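Phage terminase large subunit (Thermus phage P7426, PDB 4ZNK) probably acts as the ATP-driven motor that packages viral DNA into empty capsids and as the endonuclease that cuts the genome, this chain being its N-terminal ATPase part. Local coordinates at residues D149-D154 and P170-R175. Sequence-based numbering, arbitrary orientation.
Sequences DFVILD and PTLSVR
D149 and R175 form a salt bridge at the start of the predicted Walker B strand, 150-154, of this P-loop ATPase domain. The strand lies in the central sheet beside strand 178-183, to which it is joined by a beta-alpha-beta crossover through helix 161-168; residues 170-175 make the return loop of that connection. R175 reaches D149 with an extended side chain, and its NH1 donates to D149 OD2 over 2.8 Å. The bond is bent, 140° at the hydrogen, and meets the oxygen from above the carboxylate plane, the two flat groups being turned 47° apart. CD of R175 lies alongside the carboxylate, 3.6 Å from D149 OD2. The buried carboxylate is gripped further by R63, through OD1, and by the backbone N of Q67, through OD2, while R175 NH2 binds the side chain of Q67; the two arginines and the N-H of Q67 would probably favour the ionised carboxylate. Next to the salt bridge, the two methyls of L172 rest against the strand. With CG anti to its own carbonyl carbon (chi1 -61°), it lays CD2 against the backbone of F150, 4.0 Å from CA, and CD1 against V151 CG2, also at 4.0 Å. T171 OG1, hydrogen-bonded to I168 O, borders V151 CG1. A water bridges the two segments, donating to D149 OD1 at 2.9 Å and to R175 O at 3.0 Å.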
loop_
_atom_site.group_PDB
_atom_site.type_symbol
_atom_site.label_atom_id
_atom_site.label_comp_id
_atom_site.label_asym_id
_atom_site.label_seq_id
_atom_site.Cartn_x
_atom_site.Cartn_y
_atom_site.Cartn_z
ATOM N N ASP A 149 -3.924 -6.334 -11.837
ATOM C CA ASP A 149 -5.041 -5.545 -11.337
ATOM C C ASP A 149 -4.615 -4.463 -10.358
ATOM O O ASP A 149 -5.262 -3.427 -10.271
ATOM C CB ASP A 149 -6.062 -6.441 -10.634
ATOM C CG ASP A 149 -6.739 -7.397 -11.580
ATOM O OD1 ASP A 149 -7.847 -7.066 -12.031
ATOM O OD2 ASP A 149 -6.168 -8.474 -11.855
ATOM N N PHE A 150 -3.565 -4.713 -9.588
ATOM C CA PHE A 150 -3.160 -3.743 -8.579
ATOM C C PHE A 150 -1.683 -3.870 -8.238
ATOM O O PHE A 150 -1.093 -4.947 -8.372
ATOM C CB PHE A 150 -4.001 -3.892 -7.299
ATOM C CG PHE A 150 -3.789 -5.223 -6.545
ATOM C CD1 PHE A 150 -2.983 -5.283 -5.417
ATOM C CD2 PHE A 150 -4.428 -6.380 -6.951
ATOM C CE1 PHE A 150 -2.803 -6.496 -4.721
ATOM C CE2 PHE A 150 -4.270 -7.591 -6.260
ATOM C CZ PHE A 150 -3.455 -7.647 -5.149
ATOM N N VAL A 151 -1.095 -2.757 -7.814
ATOM C CA VAL A 151 0.244 -2.761 -7.246
ATOM C C VAL A 151 0.259 -1.919 -5.980
ATOM O O VAL A 151 -0.435 -0.896 -5.888
ATOM C CB VAL A 151 1.331 -2.209 -8.222
ATOM C CG1 VAL A 151 1.470 -3.103 -9.448
ATOM C CG2 VAL A 151 1.038 -0.768 -8.606
ATOM N N ILE A 152 1.041 -2.382 -5.010
ATOM C CA ILE A 152 1.376 -1.623 -3.816
ATOM C C ILE A 152 2.869 -1.319 -3.840
ATOM O O ILE A 152 3.683 -2.232 -3.956
ATOM C CB ILE A 152 1.044 -2.400 -2.536
ATOM C CG1 ILE A 152 -0.457 -2.659 -2.425
ATOM C CG2 ILE A 152 1.553 -1.667 -1.300
ATOM C CD1 ILE A 152 -0.740 -3.936 -1.703
ATOM N N LEU A 153 3.217 -0.036 -3.748
ATOM C CA LEU A 153 4.616 0.393 -3.615
ATOM C C LEU A 153 4.882 0.790 -2.178
ATOM O O LEU A 153 4.337 1.791 -1.700
ATOM C CB LEU A 153 4.938 1.568 -4.539
ATOM C CG LEU A 153 5.187 1.274 -6.010
ATOM C CD1 LEU A 153 3.917 0.884 -6.731
ATOM C CD2 LEU A 153 5.825 2.476 -6.670
ATOM N N ASP A 154 5.693 -0.009 -1.488
ATOM C CA ASP A 154 5.989 0.212 -0.093
ATOM C C ASP A 154 7.308 0.986 -0.005
ATOM O O ASP A 154 8.224 0.748 -0.782
ATOM C CB ASP A 154 6.073 -1.108 0.670
ATOM C CG ASP A 154 6.139 -0.909 2.196
ATOM O OD1 ASP A 154 5.663 0.139 2.695
ATOM O OD2 ASP A 154 6.634 -1.815 2.901
ATOM N N PRO A 170 3.131 0.318 -16.322
ATOM C CA PRO A 170 2.581 -0.303 -17.536
ATOM C C PRO A 170 1.918 -1.676 -17.313
ATOM O O PRO A 170 1.190 -2.146 -18.188
ATOM C CB PRO A 170 3.809 -0.438 -18.439
ATOM C CG PRO A 170 4.772 0.594 -17.946
ATOM C CD PRO A 170 4.577 0.574 -16.462
ATOM N N THR A 171 2.156 -2.312 -16.172
ATOM C CA THR A 171 1.472 -3.568 -15.878
ATOM C C THR A 171 -0.005 -3.351 -15.610
ATOM O O THR A 171 -0.770 -4.304 -15.588
ATOM C CB THR A 171 2.062 -4.289 -14.650
ATOM O OG1 THR A 171 1.776 -3.522 -13.474
ATOM C CG2 THR A 171 3.523 -4.453 -14.792
ATOM N N LEU A 172 -0.403 -2.099 -15.396
ATOM C CA LEU A 172 -1.778 -1.772 -15.024
ATOM C C LEU A 172 -2.712 -1.384 -16.174
ATOM O O LEU A 172 -3.913 -1.273 -15.957
ATOM C CB LEU A 172 -1.770 -0.625 -14.019
ATOM C CG LEU A 172 -1.037 -0.894 -12.694
ATOM C CD1 LEU A 172 -0.946 0.396 -11.896
ATOM C CD2 LEU A 172 -1.726 -1.981 -11.898
ATOM N N SER A 173 -2.169 -1.209 -17.380
ATOM C CA SER A 173 -2.935 -0.661 -18.514
ATOM C C SER A 173 -4.115 -1.526 -18.923
ATOM O O SER A 173 -5.251 -1.062 -18.996
ATOM C CB SER A 173 -2.025 -0.472 -19.740
ATOM O OG SER A 173 -0.805 0.134 -19.414
ATOM N N VAL A 174 -3.849 -2.790 -19.216
ATOM C CA VAL A 174 -4.863 -3.659 -19.804
ATOM C C VAL A 174 -6.115 -3.854 -18.928
ATOM O O VAL A 174 -7.215 -4.021 -19.454
ATOM C CB VAL A 174 -4.240 -5.048 -20.133
ATOM C CG1 VAL A 174 -5.294 -6.119 -20.294
ATOM C CG2 VAL A 174 -3.362 -4.940 -21.363
ATOM N N ARG A 175 -5.945 -3.851 -17.607
ATOM C CA ARG A 175 -7.061 -4.032 -16.679
ATOM C C ARG A 175 -7.427 -2.732 -15.963
ATOM O O ARG A 175 -8.253 -2.742 -15.052
ATOM C CB ARG A 175 -6.716 -5.121 -15.645
ATOM C CG ARG A 175 -6.334 -6.429 -16.290
ATOM C CD ARG A 175 -5.966 -7.488 -15.277
ATOM N NE ARG A 175 -5.448 -8.687 -15.942
ATOM C CZ ARG A 175 -4.859 -9.695 -15.304
ATOM N NH1 ARG A 175 -4.726 -9.661 -13.987
ATOM N NH2 ARG A 175 -4.379 -10.735 -15.983
HETATM O O HOH W 1 -8.538 -4.253 -12.455
#